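Prepilin-like protein (Thermus thermophilus, PDB 6QVF) probably serves as a pilus tip-associated DNA receptor in natural competence, a specialised pilin with a type IV pilin architecture. Local coordinates at residues B[23-26]-B[27-30]; B[146-149]-B[150-153]. All coordinates share one frame; numbering follows the deposited sequence.

Contact 1: B[23-26]-B[27-30]; sequences ERRS and AEVL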
loop_
_atom_site.group_PDB
_atom_site.type_symbol
_atom_site.label_atom_id
_atom_site.label_comp_id
_atom_site.label_asym_id
_atom_site.label_seq_id
_atom_site.Cartn_x
_atom_site.Cartn_y
_atom_site.Cartn_z
ATOM N N GLU B 23 -5.706 4.696 -9.502
ATOM C CA GLU B 23 -5.140 5.746 -10.388
ATOM C C GLU B 23 -6.032 6.989 -10.318
ATOM O O GLU B 23 -5.528 8.136 -10.205
ATOM C CB GLU B 23 -5.072 5.226 -11.830
ATOM C CG GLU B 23 -3.922 4.279 -12.108
ATOM C CD GLU B 23 -3.885 3.609 -13.476
ATOM O OE1 GLU B 23 -4.956 3.500 -14.162
ATOM O OE2 GLU B 23 -2.764 3.212 -13.854
ATOM N N ARG B 24 -7.343 6.801 -10.373
ATOM C CA ARG B 24 -8.243 7.957 -10.442
ATOM C C ARG B 24 -8.217 8.715 -9.112
ATOM O O ARG B 24 -8.130 9.956 -9.105
ATOM C CB ARG B 24 -9.660 7.558 -10.807
ATOM C CG ARG B 24 -9.837 7.472 -12.319
ATOM C CD ARG B 24 -11.281 7.479 -12.761
ATOM N NE ARG B 24 -11.997 6.355 -12.180
ATOM C CZ ARG B 24 -11.996 5.147 -12.695
ATOM N NH1 ARG B 24 -11.395 4.930 -13.860
ATOM N NH2 ARG B 24 -12.560 4.165 -12.016
ATOM N N ARG B 25 -8.236 7.989 -7.985
ATOM C CA ARG B 25 -8.247 8.670 -6.697
ATOM C C ARG B 25 -6.883 9.297 -6.377
ATOM O O ARG B 25 -6.815 10.405 -5.824
ATOM C CB ARG B 25 -8.725 7.715 -5.598
ATOM C CG ARG B 25 -10.135 7.221 -5.868
ATOM C CD ARG B 25 -11.181 8.322 -5.895
ATOM N NE ARG B 25 -12.490 7.905 -6.359
ATOM C CZ ARG B 25 -13.555 8.715 -6.461
ATOM N NH1 ARG B 25 -13.476 10.010 -6.149
ATOM N NH2 ARG B 25 -14.719 8.195 -6.845
ATOM N N SER B 26 -5.772 8.663 -6.776
ATOM C CA SER B 26 -4.433 9.252 -6.555
ATOM C C SER B 26 -4.266 10.516 -7.396
ATOM O O SER B 26 -3.678 11.484 -6.945
ATOM C CB SER B 26 -3.320 8.268 -6.906
ATOM O OG SER B 26 -3.399 7.134 -6.067
ATOM N N ALA B 27 -4.801 10.505 -8.620
ATOM C CA ALA B 27 -4.726 11.705 -9.472
ATOM C C ALA B 27 -5.465 12.884 -8.835
ATOM O O ALA B 27 -5.044 14.031 -8.968
ATOM C CB ALA B 27 -5.259 11.423 -10.859
ATOM N N GLU B 28 -6.564 12.630 -8.157
ATOM C CA GLU B 28 -7.306 13.669 -7.437
ATOM C C GLU B 28 -6.444 14.303 -6.347
ATOM O O GLU B 28 -6.429 15.498 -6.188
ATOM C CB GLU B 28 -8.567 13.095 -6.826
ATOM C CG GLU B 28 -9.495 12.601 -7.919
ATOM C CD GLU B 28 -10.852 13.223 -7.887
ATOM O OE1 GLU B 28 -10.909 14.430 -8.220
ATOM O OE2 GLU B 28 -11.827 12.512 -7.506
ATOM N N VAL B 29 -5.699 13.493 -5.607
ATOM C CA VAL B 29 -4.843 13.985 -4.553
ATOM C C VAL B 29 -3.747 14.894 -5.142
ATOM O O VAL B 29 -3.342 15.862 -4.485
ATOM C CB VAL B 29 -4.244 12.814 -3.765
ATOM C CG1 VAL B 29 -3.180 13.286 -2.789
ATOM C CG2 VAL B 29 -5.329 12.042 -3.053
ATOM N N LEU B 30 -3.247 14.557 -6.350
ATOM C CA LEU B 30 -2.128 15.250 -6.970
ATOM C C LEU B 30 -2.571 16.420 -7.846
ATOM O O LEU B 30 -1.698 17.120 -8.383
ATOM C CB LEU B 30 -1.273 14.251 -7.770
ATOM C CG LEU B 30 -0.426 13.348 -6.874
ATOM C CD1 LEU B 30 0.016 12.084 -7.575
ATOM C CD2 LEU B 30 0.778 14.106 -6.355
#
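Arg25 and Glu28, one helical turn apart, extend side by side in the same direction and meet at their charged ends. Their salt bridge joins Arg25 NH1 to Glu28 OE2 at 3.3 Å. The guanidinium and carboxylate planes are inclined by 36°, and OE2 approaches the guanidinium obliquely, so this is not a flat two-pronged pairing. Both chains bend at chi2, Glu28 by a turn about CB-CG to -123°, which brings its carboxylate beside the guanidinium; Glu28 CG lies 3.2 Å from Arg24 O. The same arginine has a second carboxylate partner: Arg25 NH2 forms a salt bridge with Glu95, while Trp104 adds a cation-pi contact. Two acidic groups and a ring thus probably limit the rotation of the guanidinium.

The helix backbone behind this pair keeps its i to i+4 hydrogen bonds, from Ala27 N to Glu23 O at 2.9 Å through to Leu30 N to Ser26 O at 3.2 Å. Buried Ser26 places OG beside its own backbone N (chi1 -62°), where the hydroxyl is hydrogen-bonded to Leu22 O one turn back. Val29 sets CG2 3.5 Å from Arg25 O.

This stretch is the C-terminal part of the long helix 2-30. Val29 packs against strands 100-108, 117-125 and 131-139, joining the helix to the four-stranded antiparallel sheet, while Glu28 touches Tyr63 and Val29 touches Phe60 on helix 59-66.

Contact 2: B[146-149]-B[150-153]; sequences SPTQ and DQPA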
loop_
_atom_site.group_PDB
_atom_site.type_symbol
_atom_site.label_atom_id
_atom_site.label_comp_id
_atom_site.label_asym_id
_atom_site.label_seq_id
_atom_site.Cartn_x
_atom_site.Cartn_y
_atom_site.Cartn_z
ATOM N N SER B 146 7.616 20.922 -7.569
ATOM C CA SER B 146 8.136 20.423 -6.319
ATOM C C SER B 146 8.274 21.565 -5.320
ATOM O O SER B 146 8.771 22.629 -5.673
ATOM C CB SER B 146 9.471 19.746 -6.527
ATOM O OG SER B 146 9.411 18.781 -7.563
ATOM N N PRO B 147 7.829 21.386 -4.060
ATOM C CA PRO B 147 8.161 22.322 -2.980
ATOM C C PRO B 147 9.672 22.538 -2.850
ATOM O O PRO B 147 10.467 21.659 -3.148
ATOM C CB PRO B 147 7.643 21.661 -1.701
ATOM C CG PRO B 147 6.682 20.623 -2.182
ATOM C CD PRO B 147 7.009 20.258 -3.598
ATOM N N THR B 148 10.027 23.740 -2.382
ATOM C CA THR B 148 11.381 24.110 -2.132
ATOM C C THR B 148 11.476 24.716 -0.728
ATOM O O THR B 148 10.466 25.019 -0.088
ATOM C CB THR B 148 11.866 25.082 -3.213
ATOM O OG1 THR B 148 11.105 26.288 -3.129
ATOM C CG2 THR B 148 11.733 24.539 -4.619
ATOM N N GLN B 149 12.706 24.965 -0.299
ATOM C CA GLN B 149 12.939 25.618 0.975
ATOM C C GLN B 149 12.241 26.981 1.022
ATOM O O GLN B 149 11.573 27.311 2.014
ATOM C CB GLN B 149 14.435 25.774 1.214
ATOM C CG GLN B 149 14.998 24.670 2.086
ATOM C CD GLN B 149 16.155 25.162 2.912
ATOM O OE1 GLN B 149 16.809 26.140 2.569
ATOM N NE2 GLN B 149 16.419 24.472 4.005
ATOM N N ASP B 150 12.388 27.767 -0.048
ATOM C CA ASP B 150 11.862 29.138 -0.049
ATOM C C ASP B 150 10.368 29.128 -0.398
ATOM O O ASP B 150 9.673 30.137 -0.307
ATOM C CB ASP B 150 12.639 30.039 -1.006
ATOM C CG ASP B 150 12.812 29.437 -2.374
ATOM O OD1 ASP B 150 11.789 29.293 -3.040
ATOM O OD2 ASP B 150 13.968 29.101 -2.738
ATOM N N GLN B 151 9.837 27.946 -0.717
ATOM C CA GLN B 151 8.457 27.826 -1.162
ATOM C C GLN B 151 7.927 26.425 -0.808
ATOM O O GLN B 151 7.832 25.533 -1.653
ATOM C CB GLN B 151 8.424 28.084 -2.661
ATOM C CG GLN B 151 7.085 27.800 -3.301
ATOM C CD GLN B 151 6.076 28.760 -2.778
ATOM O OE1 GLN B 151 5.252 28.435 -1.905
ATOM N NE2 GLN B 151 6.203 29.963 -3.315
ATOM N N PRO B 152 7.611 26.174 0.479
ATOM C CA PRO B 152 7.310 24.819 0.946
ATOM C C PRO B 152 5.928 24.245 0.593
ATOM O O PRO B 152 5.695 23.031 0.709
ATOM C CB PRO B 152 7.437 24.965 2.463
ATOM C CG PRO B 152 7.115 26.421 2.740
ATOM C CD PRO B 152 7.663 27.175 1.557
ATOM N N ALA B 153 4.993 25.099 0.185
ATOM C CA ALA B 153 3.662 24.667 -0.087
ATOM C C ALA B 153 3.679 23.572 -1.155
ATOM O O ALA B 153 4.376 23.680 -2.168
ATOM C CB ALA B 153 2.814 25.806 -0.544
#
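Thr148 and Gln151 bracket a tight reversal whose inner residues, Gln149 and Asp150, have the backbone angles of a type I turn, and two backbone hydrogen bonds link the bracketing pair: the bond from Thr148 N to Gln151 O is 2.9 Å and nearly straight, with 172° at the hydrogen, whereas the return bond from Gln151 N to Thr148 O is longer, 3.1 Å, and more bent.

Among the side chains, the Thr148 hydroxyl reaches along the turn to the carboxylate of Asp150, two residues on. The donor OG1 lies 3.1 Å from Asp150 OD1 and comes from above the carboxylate plane, 64° out of it. Thr148 makes this possible by placing OG1 between its backbone N and carbonyl carbon (chi1 64°), and Asp150 places its CG in the equivalent position. Thr148 OG1 also rests 3.3 Å from Gln151 CB, while the end of Gln151 leads away to Ala44 and Pro45 of strand 44-45.

At the open end, the ring of Pro147 presents CB to Pro152 O at 3.4 Å, and its other neighbours include Pro154 and Cys155. Residues 149-152 also touch a crystal neighbour, so their side-chain placement may partly reflect packing.

The backbone is a type I beta turn closing a short hairpin-like reversal, here supplemented by the Thr148-Asp150 bond within it, on a surface loop spanned by the Cys140-Cys155 disulfide.

From the N terminus the chain first runs through helix 2-30, where contact 1 spans successive turns near the C-terminal end and closes no loop beyond those turns. Strands and helix 59-66 follow, then the four-stranded antiparallel sheet ending at strand 131-139. Contact 2 comes later, as a short reversal between Cys140 and Cys155, whose disulfide closes the wider loop. The two are in series, neither nesting nor crossing. The centres of contact 1 and contact 2 lie about 21 Å apart. The nearest atoms of contact 1 and contact 2 are about 9 Å apart, without touching. Contact 1 belongs to the helix-sheet packing; contact 2 shapes a peripheral loop that approaches strand 44-45 of the small sheet.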